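Local coordinates for protein 2',5'-phosphodiesterase 12 (PDB 4Z0V) that belongs to the endonuclease/exonuclease/phosphatase family, carries an N-terminal region of the E-set type, and holds a magnesium ion in this model, at residues Phe41-Glu46 and Arg64-Ser69; Gly74-Leu79 and Glu94-Cys99; Pro24-Leu29 and Val193-Ala198; Tyr18-Phe23 and Arg162-Gln167; Phe10-Leu15 and Lys28-Phe33. All blocks are in the same frame, centred on the assembly; numbering follows the deposited sequence.

Interaction 1: residues Phe41-Glu46 and Arg64-Ser69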
# COMPACT_ATOMS: atom_id res chain seq x y z
N PHE A 41 -5.88 25.54 11.82
CA PHE A 41 -6.69 24.44 12.32
C PHE A 41 -6.85 24.54 13.81
O PHE A 41 -5.91 24.90 14.52
CB PHE A 41 -6.02 23.08 12.00
CG PHE A 41 -5.79 22.85 10.54
CD1 PHE A 41 -6.82 22.45 9.71
CD2 PHE A 41 -4.52 23.03 9.98
CE1 PHE A 41 -6.61 22.28 8.33
CE2 PHE A 41 -4.31 22.85 8.61
CZ PHE A 41 -5.36 22.48 7.79
N ARG A 42 -8.02 24.20 14.30
CA ARG A 42 -8.22 24.15 15.75
C ARG A 42 -9.25 23.09 16.03
O ARG A 42 -10.30 23.09 15.40
CB ARG A 42 -8.65 25.52 16.33
CG ARG A 42 -8.94 25.48 17.84
CD ARG A 42 -7.70 25.15 18.68
NE ARG A 42 -6.80 26.31 18.79
CZ ARG A 42 -5.83 26.41 19.69
NH1 ARG A 42 -5.05 27.49 19.72
NH2 ARG A 42 -5.61 25.43 20.55
N TRP A 43 -8.96 22.19 16.95
CA TRP A 43 -9.89 21.13 17.29
C TRP A 43 -10.57 21.43 18.61
O TRP A 43 -9.92 21.88 19.57
CB TRP A 43 -9.15 19.79 17.39
CG TRP A 43 -8.82 19.22 16.05
CD1 TRP A 43 -7.64 19.36 15.35
CD2 TRP A 43 -9.63 18.32 15.30
NE1 TRP A 43 -7.70 18.62 14.19
CE2 TRP A 43 -8.90 17.96 14.14
CE3 TRP A 43 -10.90 17.75 15.52
CZ2 TRP A 43 -9.43 17.09 13.18
CZ3 TRP A 43 -11.42 16.89 14.55
CH2 TRP A 43 -10.68 16.57 13.41
N TYR A 44 -11.86 21.11 18.67
CA TYR A 44 -12.70 21.22 19.86
C TYR A 44 -13.33 19.91 20.23
O TYR A 44 -13.52 19.05 19.36
CB TYR A 44 -13.84 22.22 19.66
CG TYR A 44 -13.38 23.59 19.27
CD1 TYR A 44 -13.07 23.89 17.95
CD2 TYR A 44 -13.36 24.63 20.21
CE1 TYR A 44 -12.68 25.18 17.57
CE2 TYR A 44 -12.98 25.92 19.84
CZ TYR A 44 -12.64 26.19 18.52
OH TYR A 44 -12.25 27.45 18.14
N LYS A 45 -13.68 19.77 21.50
CA LYS A 45 -14.42 18.61 21.96
C LYS A 45 -15.64 19.12 22.71
O LYS A 45 -15.62 20.23 23.24
CB LYS A 45 -13.55 17.68 22.83
CG LYS A 45 -13.14 18.31 24.16
CD LYS A 45 -12.00 17.59 24.89
CE LYS A 45 -11.61 18.36 26.14
NZ LYS A 45 -10.82 17.54 27.09
N GLU A 46 -16.72 18.33 22.73
CA GLU A 46 -17.91 18.70 23.47
C GLU A 46 -17.52 18.98 24.90
O GLU A 46 -16.69 18.26 25.45
CB GLU A 46 -18.92 17.57 23.41
CG GLU A 46 -20.04 17.82 22.44
CD GLU A 46 -21.04 16.70 22.47
OE1 GLU A 46 -22.25 17.00 22.59
OE2 GLU A 46 -20.62 15.52 22.46
N ARG A 64 -3.79 19.63 11.71
CA ARG A 64 -4.84 19.08 10.86
C ARG A 64 -5.42 17.79 11.47
O ARG A 64 -6.63 17.58 11.44
CB ARG A 64 -4.21 18.81 9.48
CG ARG A 64 -5.09 18.02 8.55
CD ARG A 64 -4.40 17.88 7.21
NE ARG A 64 -5.23 17.07 6.33
CZ ARG A 64 -5.13 17.05 5.01
NH1 ARG A 64 -4.22 17.80 4.40
NH2 ARG A 64 -5.94 16.28 4.29
N VAL A 65 -4.55 16.96 12.06
CA VAL A 65 -4.90 15.65 12.63
C VAL A 65 -5.09 15.77 14.12
O VAL A 65 -4.33 16.46 14.81
CB VAL A 65 -3.78 14.62 12.27
CG1 VAL A 65 -4.04 13.23 12.89
CG2 VAL A 65 -3.65 14.49 10.76
N TYR A 66 -6.09 15.07 14.63
CA TYR A 66 -6.34 15.02 16.07
C TYR A 66 -6.43 13.56 16.48
O TYR A 66 -7.20 12.83 15.87
CB TYR A 66 -7.67 15.75 16.40
CG TYR A 66 -8.03 15.72 17.86
CD1 TYR A 66 -7.43 16.60 18.76
CD2 TYR A 66 -8.94 14.80 18.36
CE1 TYR A 66 -7.71 16.55 20.12
CE2 TYR A 66 -9.29 14.78 19.72
CZ TYR A 66 -8.64 15.63 20.60
OH TYR A 66 -8.96 15.63 21.94
N THR A 67 -5.72 13.16 17.54
CA THR A 67 -5.82 11.78 18.07
C THR A 67 -6.57 11.87 19.40
O THR A 67 -6.03 12.39 20.38
CB THR A 67 -4.43 11.11 18.20
OG1 THR A 67 -3.78 11.18 16.95
CG2 THR A 67 -4.54 9.63 18.58
N PRO A 68 -7.82 11.39 19.46
CA PRO A 68 -8.57 11.51 20.73
C PRO A 68 -7.95 10.68 21.84
O PRO A 68 -7.31 9.66 21.56
CB PRO A 68 -9.97 10.97 20.39
CG PRO A 68 -10.02 10.88 18.90
CD PRO A 68 -8.62 10.72 18.42
N SER A 69 -8.14 11.11 23.08
CA SER A 69 -7.64 10.34 24.22
C SER A 69 -8.78 9.47 24.76
O SER A 69 -9.92 9.62 24.30
CB SER A 69 -7.14 11.29 25.30
OG SER A 69 -8.25 11.95 25.90
O HOH W 1 -9.11 16.22 25.20
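Tyr66, packed against Trp43, has its OH bonded to Asp72 and, weakly, to a water. That water accepts from Lys45 NZ at 2.9 Å and so links the tyrosine to strand 40-46. Over the centre of the indole stands Tyr66 CB, with Trp43 CE2 only 3.4 Å away. The tyrosine ring is nearly parallel to the five-membered ring of Trp43 but offset, with little overlap and centroids 5.2 Å apart. Trp43 belongs to strand 40-46 of a four-stranded antiparallel sheet, consistent with an immunoglobulin-like E-set fold, and 64-69 is a loop lying across one face of that sheet. The indole also gives a hydrogen bond to this loop. Trp43 NE1 lies 3.1 Å from Arg64 O, and the bond is weak and bent, at 138°. The acceptor sits at the edge of the indole, near its plane. Further along, Arg64 CB sits over the face of Phe41, 4.1 Å from the ring centroid. The Arg64 guanidinium goes elsewhere, to Glu197 and Pro27 O.

Interaction 2: residues Gly74-Leu79 and Glu94-Cys99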
# COMPACT_ATOMS: atom_id res chain seq x y z
N GLY A 74 -17.14 9.24 24.32
CA GLY A 74 -18.48 9.77 24.63
C GLY A 74 -18.69 11.22 24.20
O GLY A 74 -19.79 11.74 24.37
N LEU A 75 -17.64 11.89 23.69
CA LEU A 75 -17.74 13.28 23.22
C LEU A 75 -17.69 13.36 21.68
O LEU A 75 -16.97 12.58 21.05
CB LEU A 75 -16.57 14.13 23.76
CG LEU A 75 -16.32 14.17 25.28
CD1 LEU A 75 -15.06 15.02 25.59
CD2 LEU A 75 -17.51 14.81 26.02
N ARG A 76 -18.39 14.34 21.10
CA ARG A 76 -18.26 14.65 19.69
C ARG A 76 -17.07 15.61 19.57
O ARG A 76 -16.67 16.23 20.56
CB ARG A 76 -19.54 15.29 19.13
CG ARG A 76 -20.69 14.26 19.13
CD ARG A 76 -21.81 14.56 18.16
NE ARG A 76 -22.62 15.71 18.58
CZ ARG A 76 -22.67 16.87 17.93
NH1 ARG A 76 -23.43 17.86 18.39
NH2 ARG A 76 -21.96 17.06 16.83
N LEU A 77 -16.54 15.75 18.36
CA LEU A 77 -15.41 16.65 18.11
C LEU A 77 -15.82 17.65 17.07
O LEU A 77 -16.75 17.42 16.31
CB LEU A 77 -14.19 15.82 17.60
CG LEU A 77 -13.72 14.66 18.48
CD1 LEU A 77 -12.59 13.86 17.73
CD2 LEU A 77 -13.20 15.17 19.83
N LYS A 78 -15.11 18.77 17.01
CA LYS A 78 -15.40 19.76 15.99
C LYS A 78 -14.08 20.30 15.47
O LYS A 78 -13.18 20.58 16.27
CB LYS A 78 -16.26 20.90 16.60
CG LYS A 78 -16.59 22.02 15.58
CD LYS A 78 -17.61 23.01 16.10
CE LYS A 78 -16.98 24.15 16.86
NZ LYS A 78 -17.94 25.26 17.01
N LEU A 79 -13.96 20.46 14.16
CA LEU A 79 -12.76 21.05 13.57
C LEU A 79 -13.11 22.40 12.99
O LEU A 79 -14.08 22.50 12.23
CB LEU A 79 -12.14 20.15 12.46
CG LEU A 79 -11.01 20.79 11.58
CD1 LEU A 79 -9.75 21.09 12.41
CD2 LEU A 79 -10.66 19.89 10.37
N GLU A 94 -16.28 25.15 9.57
CA GLU A 94 -16.27 24.33 10.79
C GLU A 94 -17.04 23.08 10.49
O GLU A 94 -18.00 23.12 9.72
CB GLU A 94 -16.84 25.08 12.02
CG GLU A 94 -15.94 26.23 12.51
CD GLU A 94 -16.17 26.76 13.92
OE1 GLU A 94 -17.33 26.76 14.39
OE2 GLU A 94 -15.19 27.23 14.55
N LEU A 95 -16.60 21.95 11.06
CA LEU A 95 -17.25 20.67 10.84
C LEU A 95 -17.26 19.87 12.11
O LEU A 95 -16.21 19.68 12.72
CB LEU A 95 -16.50 19.92 9.72
CG LEU A 95 -17.11 18.62 9.19
CD1 LEU A 95 -18.59 18.79 8.88
CD2 LEU A 95 -16.40 18.17 7.99
N GLU A 96 -18.44 19.37 12.50
CA GLU A 96 -18.61 18.57 13.71
C GLU A 96 -18.73 17.12 13.34
O GLU A 96 -19.33 16.81 12.32
CB GLU A 96 -19.88 18.96 14.48
CG GLU A 96 -19.99 20.40 14.92
CD GLU A 96 -21.33 20.75 15.53
OE1 GLU A 96 -22.07 19.83 15.94
OE2 GLU A 96 -21.61 21.96 15.64
N SER A 97 -18.20 16.24 14.20
CA SER A 97 -18.39 14.81 14.00
C SER A 97 -19.86 14.48 14.30
O SER A 97 -20.47 15.13 15.15
CB SER A 97 -17.45 14.01 14.91
OG SER A 97 -17.84 14.12 16.26
N VAL A 98 -20.41 13.50 13.61
CA VAL A 98 -21.80 13.10 13.86
C VAL A 98 -21.78 12.04 14.97
O VAL A 98 -22.70 11.98 15.80
CB VAL A 98 -22.46 12.62 12.53
CG1 VAL A 98 -23.82 11.99 12.78
CG2 VAL A 98 -22.59 13.78 11.55
N CYS A 99 -20.70 11.26 15.03
CA CYS A 99 -20.46 10.20 16.02
C CYS A 99 -19.74 10.76 17.23
O CYS A 99 -19.03 11.75 17.10
CB CYS A 99 -19.60 9.12 15.37
SG CYS A 99 -18.00 9.74 14.76
O HOH W 2 -24.76 20.08 16.66
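The Arg76 side chain lies across Ser97 and reaches Glu96 with its tip. Its chain bends at chi3 (-71°), which turns NE back. Arg76 NH2 holds two acceptors, both near the guanidinium plane: Glu96 OE1 at 2.9 Å and the carbonyl O of Ser97 at 3.0 Å. The first is a salt bridge that meets OE1 on its anti side. The second runs nearly along the C=O axis. A water joins Arg76 NH1 to the same OE1.

Strands 77-82 and 93-96 form an antiparallel beta hairpin here. Leu79 and Leu95 are a hydrogen-bonded pair, and Lys78 and Glu96 a non-hydrogen-bonded one. Next to these pairs, Ser97 binds Leu77 twice. Ser97 N donates to Leu77 O at 2.8 Å, and Ser97 OG accepts from Leu77 N at 3.0 Å, nearly straight (173°). Ser97 OG also donates to Cys99 O at 2.8 Å. On the face of Lys78 and Glu96, Lys78 CD packs on Glu96 CG. Lys78 NZ reaches Glu94 OE1 at 3.1 Å from above the carboxylate plane, and also makes cation-pi contacts with Tyr44 and Trp56. Each lysine or arginine thus faces a glutamate of the partner strand, which probably keeps all four groups charged.

Interaction 3: residues Pro24-Leu29 and Val193-Ala198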
# COMPACT_ATOMS: atom_id res chain seq x y z
N PRO A 24 -5.81 8.25 14.91
CA PRO A 24 -5.80 9.61 14.36
C PRO A 24 -7.02 9.90 13.50
O PRO A 24 -7.41 9.08 12.69
CB PRO A 24 -4.51 9.66 13.52
CG PRO A 24 -4.20 8.21 13.19
CD PRO A 24 -4.65 7.45 14.42
N VAL A 25 -7.63 11.08 13.71
CA VAL A 25 -8.78 11.60 12.97
C VAL A 25 -8.19 12.45 11.86
O VAL A 25 -7.59 13.50 12.15
CB VAL A 25 -9.76 12.41 13.88
CG1 VAL A 25 -10.93 12.94 13.06
CG2 VAL A 25 -10.26 11.56 15.04
N CYS A 26 -8.30 11.96 10.61
CA CYS A 26 -7.67 12.58 9.45
C CYS A 26 -8.72 13.18 8.53
O CYS A 26 -9.32 12.46 7.73
CB CYS A 26 -6.79 11.56 8.72
SG CYS A 26 -5.60 10.73 9.80
N PRO A 27 -8.98 14.48 8.65
CA PRO A 27 -10.02 15.08 7.81
C PRO A 27 -9.64 15.11 6.34
O PRO A 27 -8.47 15.30 6.01
CB PRO A 27 -10.14 16.52 8.33
CG PRO A 27 -8.85 16.80 9.02
CD PRO A 27 -8.37 15.48 9.55
N LYS A 28 -10.64 14.96 5.47
CA LYS A 28 -10.45 15.15 4.05
C LYS A 28 -10.56 16.64 3.84
O LYS A 28 -11.50 17.26 4.34
CB LYS A 28 -11.51 14.36 3.24
CG LYS A 28 -11.38 14.51 1.72
CD LYS A 28 -12.40 13.58 1.07
CE LYS A 28 -12.45 13.69 -0.41
NZ LYS A 28 -13.33 12.65 -0.99
N LEU A 29 -9.53 17.24 3.25
CA LEU A 29 -9.49 18.68 2.94
C LEU A 29 -8.97 18.83 1.56
O LEU A 29 -7.80 18.54 1.34
CB LEU A 29 -8.62 19.55 3.88
CG LEU A 29 -8.27 19.14 5.28
CD1 LEU A 29 -7.07 19.92 5.72
CD2 LEU A 29 -9.36 19.50 6.24
N VAL A 193 -5.57 9.08 1.00
CA VAL A 193 -5.09 10.41 0.62
C VAL A 193 -5.22 11.39 1.82
O VAL A 193 -4.21 11.96 2.18
CB VAL A 193 -5.72 10.94 -0.69
CG1 VAL A 193 -5.56 12.45 -0.81
CG2 VAL A 193 -5.08 10.25 -1.89
N PRO A 194 -6.36 11.52 2.53
CA PRO A 194 -6.40 12.47 3.67
C PRO A 194 -5.43 12.12 4.80
O PRO A 194 -4.78 13.02 5.34
CB PRO A 194 -7.85 12.38 4.15
CG PRO A 194 -8.62 11.93 2.92
CD PRO A 194 -7.69 10.93 2.29
N ALA A 195 -5.30 10.83 5.16
CA ALA A 195 -4.39 10.47 6.24
C ALA A 195 -2.94 10.68 5.84
O ALA A 195 -2.16 11.30 6.58
CB ALA A 195 -4.60 9.01 6.64
N LEU A 196 -2.56 10.15 4.70
CA LEU A 196 -1.16 10.19 4.32
C LEU A 196 -0.72 11.59 3.90
O LEU A 196 0.43 11.97 4.19
CB LEU A 196 -0.86 9.12 3.26
CG LEU A 196 -1.05 7.67 3.75
CD1 LEU A 196 -0.73 6.67 2.65
CD2 LEU A 196 -0.12 7.34 4.94
N GLU A 197 -1.61 12.39 3.29
CA GLU A 197 -1.14 13.74 2.99
C GLU A 197 -0.90 14.56 4.28
O GLU A 197 0.03 15.36 4.34
CB GLU A 197 -2.04 14.47 1.99
CG GLU A 197 -3.36 15.02 2.45
CD GLU A 197 -4.11 15.75 1.34
OE1 GLU A 197 -5.14 16.38 1.66
OE2 GLU A 197 -3.65 15.75 0.17
N ALA A 198 -1.70 14.31 5.34
CA ALA A 198 -1.54 15.00 6.64
C ALA A 198 -0.17 14.70 7.26
O ALA A 198 0.38 15.52 8.02
CB ALA A 198 -2.65 14.56 7.58
O HOH W 3 -6.06 14.59 7.28
O HOH W 4 -7.69 15.61 1.71
O HOH W 5 -5.39 18.93 0.40
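The Glu197 carboxylate is the flat group of this contact, and it approaches Leu29 with OE1 alone. Glu197 CG sits in the crowded position between backbone N and carbonyl carbon (chi1 76°), and the chain is extended beyond it. Glu197 OE1 and Leu29 O are both acceptors, and waters bridge them. One water donates to both, at 2.6 Å from Leu29 O. Another accepts from Leu29 N and donates to Glu197 OE1 at 2.7 Å. A third donates to Pro27 O and Pro194 O, 2.8 Å from Pro194 O.

The puckered Pro194 ring touches with CB and CG. Pro194 CB lies 3.5 Å from Pro27 O, and Pro194 CG 3.8 Å from Lys28 CB. Lys28 runs alongside the ring, pointing the same way. Cys26 adds a second apolar patch, with its SG 3.7 Å from Ala195 CB. The helix is kinked at Pro194, whose N makes no bond to the turn before.

The contact joins the E-set-type N-terminal region to helix 185-198 of the endonuclease/exonuclease/phosphatase region. Around it, Pro24 rests on helix 159-172, Pro27 packs on Trp43 of strand 40-46, and Lys28 pairs with Asp190 earlier on helix 185-198.

Interaction 4: residues Tyr18-Phe23 and Arg162-Gln167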
# COMPACT_ATOMS: atom_id res chain seq x y z
N TYR A 18 -16.36 7.07 11.82
CA TYR A 18 -15.95 6.23 12.92
C TYR A 18 -14.71 6.88 13.54
O TYR A 18 -13.72 7.09 12.85
CB TYR A 18 -15.65 4.82 12.38
CG TYR A 18 -15.74 3.67 13.37
CD1 TYR A 18 -16.28 2.44 12.99
CD2 TYR A 18 -15.22 3.79 14.65
CE1 TYR A 18 -16.36 1.38 13.89
CE2 TYR A 18 -15.31 2.74 15.56
CZ TYR A 18 -15.87 1.53 15.18
OH TYR A 18 -15.93 0.50 16.08
N ILE A 19 -14.81 7.30 14.80
CA ILE A 19 -13.71 7.94 15.50
C ILE A 19 -13.41 7.11 16.75
O ILE A 19 -14.32 6.88 17.55
CB ILE A 19 -14.05 9.43 15.82
CG1 ILE A 19 -14.10 10.26 14.52
CG2 ILE A 19 -13.04 10.00 16.83
CD1 ILE A 19 -14.66 11.65 14.67
N MET A 20 -12.14 6.68 16.92
CA MET A 20 -11.74 5.88 18.09
C MET A 20 -10.64 6.53 18.88
O MET A 20 -9.72 7.13 18.30
CB MET A 20 -11.25 4.48 17.67
CG MET A 20 -12.30 3.67 17.04
SD MET A 20 -11.74 2.00 16.60
CE MET A 20 -10.57 2.34 15.57
N ALA A 21 -10.68 6.35 20.20
CA ALA A 21 -9.63 6.84 21.09
C ALA A 21 -8.29 6.20 20.71
O ALA A 21 -8.26 5.00 20.48
CB ALA A 21 -9.96 6.49 22.53
N GLY A 22 -7.24 7.01 20.58
CA GLY A 22 -5.91 6.52 20.21
C GLY A 22 -5.69 6.31 18.72
O GLY A 22 -4.60 5.88 18.32
N PHE A 23 -6.70 6.66 17.90
CA PHE A 23 -6.64 6.52 16.43
C PHE A 23 -6.74 7.90 15.82
O PHE A 23 -7.64 8.66 16.19
CB PHE A 23 -7.74 5.59 15.88
CG PHE A 23 -7.44 4.14 16.18
CD1 PHE A 23 -7.57 3.64 17.47
CD2 PHE A 23 -6.94 3.30 15.19
CE1 PHE A 23 -7.25 2.32 17.76
CE2 PHE A 23 -6.63 1.97 15.48
CZ PHE A 23 -6.75 1.50 16.77
N ARG A 162 -11.76 -1.08 9.58
CA ARG A 162 -10.45 -1.44 9.00
C ARG A 162 -9.67 -0.19 8.56
O ARG A 162 -8.45 -0.15 8.74
CB ARG A 162 -10.63 -2.39 7.82
CG ARG A 162 -11.12 -3.75 8.31
CD ARG A 162 -10.86 -4.90 7.34
NE ARG A 162 -11.48 -4.64 6.04
CZ ARG A 162 -10.81 -4.44 4.91
NH1 ARG A 162 -11.47 -4.24 3.78
NH2 ARG A 162 -9.48 -4.45 4.90
N GLN A 163 -10.34 0.82 7.98
CA GLN A 163 -9.64 2.04 7.55
C GLN A 163 -9.07 2.78 8.71
O GLN A 163 -7.97 3.31 8.59
CB GLN A 163 -10.52 2.98 6.71
CG GLN A 163 -10.77 2.45 5.31
CD GLN A 163 -9.54 1.91 4.61
OE1 GLN A 163 -9.51 0.75 4.19
NE2 GLN A 163 -8.52 2.74 4.46
N ASN A 164 -9.78 2.81 9.85
CA ASN A 164 -9.20 3.48 11.01
C ASN A 164 -7.86 2.83 11.41
O ASN A 164 -6.86 3.52 11.63
CB ASN A 164 -10.16 3.47 12.17
CG ASN A 164 -10.59 4.84 12.59
OD1 ASN A 164 -10.24 5.31 13.67
ND2 ASN A 164 -11.32 5.53 11.73
N LEU A 165 -7.84 1.49 11.44
CA LEU A 165 -6.63 0.76 11.79
C LEU A 165 -5.55 0.96 10.76
O LEU A 165 -4.40 1.16 11.14
CB LEU A 165 -6.94 -0.74 11.95
CG LEU A 165 -7.36 -1.20 13.34
CD1 LEU A 165 -8.65 -0.51 13.80
CD2 LEU A 165 -7.58 -2.71 13.34
N ILE A 166 -5.90 0.94 9.47
CA ILE A 166 -4.93 1.08 8.36
C ILE A 166 -4.34 2.49 8.40
O ILE A 166 -3.15 2.66 8.21
CB ILE A 166 -5.60 0.76 6.99
CG1 ILE A 166 -5.82 -0.78 6.84
CG2 ILE A 166 -4.76 1.29 5.80
CD1 ILE A 166 -6.95 -1.17 5.81
N GLN A 167 -5.16 3.49 8.71
CA GLN A 167 -4.66 4.85 8.82
C GLN A 167 -3.67 4.95 9.97
O GLN A 167 -2.57 5.49 9.78
CB GLN A 167 -5.82 5.84 9.03
CG GLN A 167 -6.61 6.11 7.74
CD GLN A 167 -7.73 7.11 8.03
OE1 GLN A 167 -8.25 7.19 9.14
NE2 GLN A 167 -8.13 7.91 7.06
O HOH W 6 -10.21 7.75 15.12
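Met20, Phe23, Asn164 and Leu165 make the close-packed part of this contact, while a weak bond, a water and the partly exposed Tyr18 form its looser side. On the packed side, Met20 CE sits 3.6 Å above the plane of the Phe23 ring, over its centre. Chi3 (-61°) bends the methionine chain and turns CE there. The same methyl, Met20 CE, touches Leu165 CD1 at 3.9 Å and Asn164 CB at 3.6 Å. Leu165 CD1 also meets Phe23 CE2 at 3.6 Å. Asn164 OD1 lies 3.3 Å from Phe23 CB. Asn164 O lies at the edge of the phenylalanine ring, near its plane.

Residues 20-23 form a type II beta turn, closed by the bond from Phe23 N to Met20 O. Gly22 takes the positive phi (82°) that such a turn needs. The turn belongs to the E-set-type N-terminal region. It presents Met20 and Phe23 together to helix 159-172 of the DNase I-like endonuclease/exonuclease/phosphatase region. Lys168, one turn after Asn164, reaches Gly22 O and makes a cation-pi contact with Phe23.

The other side is held less firmly. Asn164 ND2 gives a weak hydrogen bond to Tyr18 O, 3.1 Å long and bent (126°). A water accepts from Met20 N and lies 2.8 Å from Asn164 OD1, with Phe23 O also close to it. Tyr18 turns CB toward the helix and touches Asp160 and Tyr161.

Interaction 5: residues Phe10-Leu15 and Lys28-Phe33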
# COMPACT_ATOMS: atom_id res chain seq x y z
N PHE A 10 -11.80 25.55 0.75
CA PHE A 10 -11.84 24.10 0.90
C PHE A 10 -12.95 23.59 -0.01
O PHE A 10 -14.11 23.92 0.24
CB PHE A 10 -12.06 23.65 2.38
CG PHE A 10 -10.92 23.87 3.35
CD1 PHE A 10 -9.76 23.10 3.27
CD2 PHE A 10 -11.01 24.81 4.36
CE1 PHE A 10 -8.70 23.31 4.15
CE2 PHE A 10 -9.95 25.01 5.25
CZ PHE A 10 -8.80 24.27 5.14
N THR A 11 -12.61 22.87 -1.11
CA THR A 11 -13.57 22.30 -2.06
C THR A 11 -14.23 21.06 -1.44
O THR A 11 -15.38 20.74 -1.75
CB THR A 11 -12.91 21.95 -3.39
OG1 THR A 11 -11.84 21.04 -3.16
CG2 THR A 11 -12.42 23.18 -4.12
N GLU A 12 -13.48 20.36 -0.58
CA GLU A 12 -13.97 19.19 0.14
C GLU A 12 -13.49 19.34 1.57
O GLU A 12 -12.36 19.76 1.79
CB GLU A 12 -13.48 17.87 -0.49
CG GLU A 12 -13.95 17.64 -1.92
CD GLU A 12 -13.53 16.34 -2.57
OE1 GLU A 12 -12.32 16.14 -2.81
OE2 GLU A 12 -14.43 15.52 -2.87
N LEU A 13 -14.39 19.13 2.51
CA LEU A 13 -14.13 19.18 3.94
C LEU A 13 -15.01 18.11 4.51
O LEU A 13 -16.24 18.23 4.41
CB LEU A 13 -14.41 20.59 4.52
CG LEU A 13 -13.92 20.79 5.94
CD1 LEU A 13 -12.41 20.77 6.00
CD2 LEU A 13 -14.42 22.09 6.50
N GLN A 14 -14.37 17.01 5.03
CA GLN A 14 -15.06 15.83 5.53
C GLN A 14 -14.34 15.19 6.72
O GLN A 14 -13.11 15.15 6.75
CB GLN A 14 -15.21 14.76 4.43
CG GLN A 14 -16.12 15.14 3.26
CD GLN A 14 -16.43 13.99 2.33
OE1 GLN A 14 -16.58 12.83 2.74
NE2 GLN A 14 -16.61 14.30 1.06
N LEU A 15 -15.10 14.65 7.67
CA LEU A 15 -14.54 13.95 8.83
C LEU A 15 -14.86 12.47 8.72
O LEU A 15 -15.90 12.14 8.13
CB LEU A 15 -15.10 14.53 10.15
CG LEU A 15 -14.64 15.91 10.60
CD1 LEU A 15 -15.44 16.37 11.81
CD2 LEU A 15 -13.18 15.91 10.98
N LYS A 28 -10.64 14.96 5.47
CA LYS A 28 -10.45 15.15 4.05
C LYS A 28 -10.56 16.64 3.84
O LYS A 28 -11.50 17.26 4.34
CB LYS A 28 -11.51 14.36 3.24
CG LYS A 28 -11.38 14.51 1.72
CD LYS A 28 -12.40 13.58 1.07
CE LYS A 28 -12.45 13.69 -0.41
NZ LYS A 28 -13.33 12.65 -0.99
N LEU A 29 -9.53 17.24 3.25
CA LEU A 29 -9.49 18.68 2.94
C LEU A 29 -8.97 18.83 1.56
O LEU A 29 -7.80 18.54 1.34
CB LEU A 29 -8.62 19.55 3.88
CG LEU A 29 -8.27 19.14 5.28
CD1 LEU A 29 -7.07 19.92 5.72
CD2 LEU A 29 -9.36 19.50 6.24
N SER A 30 -9.79 19.22 0.64
CA SER A 30 -9.27 19.44 -0.71
C SER A 30 -9.22 20.95 -0.82
O SER A 30 -10.23 21.62 -0.60
CB SER A 30 -10.12 18.75 -1.76
OG SER A 30 -10.28 17.37 -1.46
N LEU A 31 -8.02 21.49 -0.94
CA LEU A 31 -7.84 22.93 -0.91
C LEU A 31 -7.55 23.52 -2.30
O LEU A 31 -6.65 23.05 -3.00
CB LEU A 31 -6.67 23.20 0.07
CG LEU A 31 -6.55 24.58 0.73
CD1 LEU A 31 -7.88 25.14 1.13
CD2 LEU A 31 -5.65 24.50 1.95
N GLU A 32 -8.33 24.55 -2.69
CA GLU A 32 -8.14 25.31 -3.93
C GLU A 32 -7.58 26.71 -3.58
O GLU A 32 -7.97 27.28 -2.55
CB GLU A 32 -9.43 25.41 -4.78
CG GLU A 32 -10.53 26.32 -4.25
CD GLU A 32 -11.67 26.66 -5.19
OE1 GLU A 32 -11.96 25.86 -6.10
OE2 GLU A 32 -12.30 27.73 -4.99
N PHE A 33 -6.66 27.24 -4.41
CA PHE A 33 -6.01 28.55 -4.23
C PHE A 33 -5.32 28.68 -2.83
O PHE A 33 -5.31 29.77 -2.26
CB PHE A 33 -7.02 29.71 -4.40
CG PHE A 33 -7.65 29.93 -5.76
CD1 PHE A 33 -7.11 30.84 -6.66
CD2 PHE A 33 -8.86 29.31 -6.09
CE1 PHE A 33 -7.73 31.09 -7.89
CE2 PHE A 33 -9.47 29.56 -7.32
CZ PHE A 33 -8.90 30.44 -8.22
O HOH W 7 -11.44 13.42 -3.27
O HOH W 8 -16.77 12.45 -1.04
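Two residues, Thr11 and Glu12, sit opposite the single Ser30, which makes a classic beta bulge in the antiparallel pairing of strands 9-14 and 28-32. Ser30 O therefore draws three donors: Thr11 N at 2.7 Å, and, weakly, Thr11 OG1 and Glu12 N. Past the bulge the pairing is regular, with Ser30 N on Glu12 O and Gln14 and Lys28 exchanging two backbone bonds.

The two faces differ. On one, Leu31 CD1 sits over the face of the Phe10 ring, offset toward the rim and 3.5 Å from Phe10 CD1. Leu29 CB touches Phe10 CE1, and Leu13 and Leu29 lie side by side, pointing the same way. This face looks toward Cys81 of strand 77-82 and Phe41 of strand 40-46. The other face is polar. Lys28 NZ, whose main partner is Asp190, makes a long salt bridge to Glu12 OE2 (3.6 Å). One water, weakly bound to Lys28 NZ, donates to Glu12 OE1. Ser30 OG donates to Glu12 OE1 at 2.7 Å, meeting it on the anti side.

In the fold
From the N terminus, interaction 5 comes first and closes a short loop between strands 9-14 and 28-32. Interaction 4 opens inside that loop, at 18-23, and crosses it. Interaction 3 opens on 24-29, sharing Lys28 and Leu29 with interaction 5. Interactions 3 and 4 close long loops that also cross, and tie the N-terminal region to helices 185-198 and 159-172 of the endonuclease/exonuclease/phosphatase region. Interactions 1 and 2 follow in series, nested inside both long loops. Interaction 1 closes the loop from strand 40-46 to 64-69, and interaction 2 the hairpin of strands 77-82 and 93-96. They meet in one sheet. Interactions 1 and 3 touch through side chains, joining sheet and helix sides.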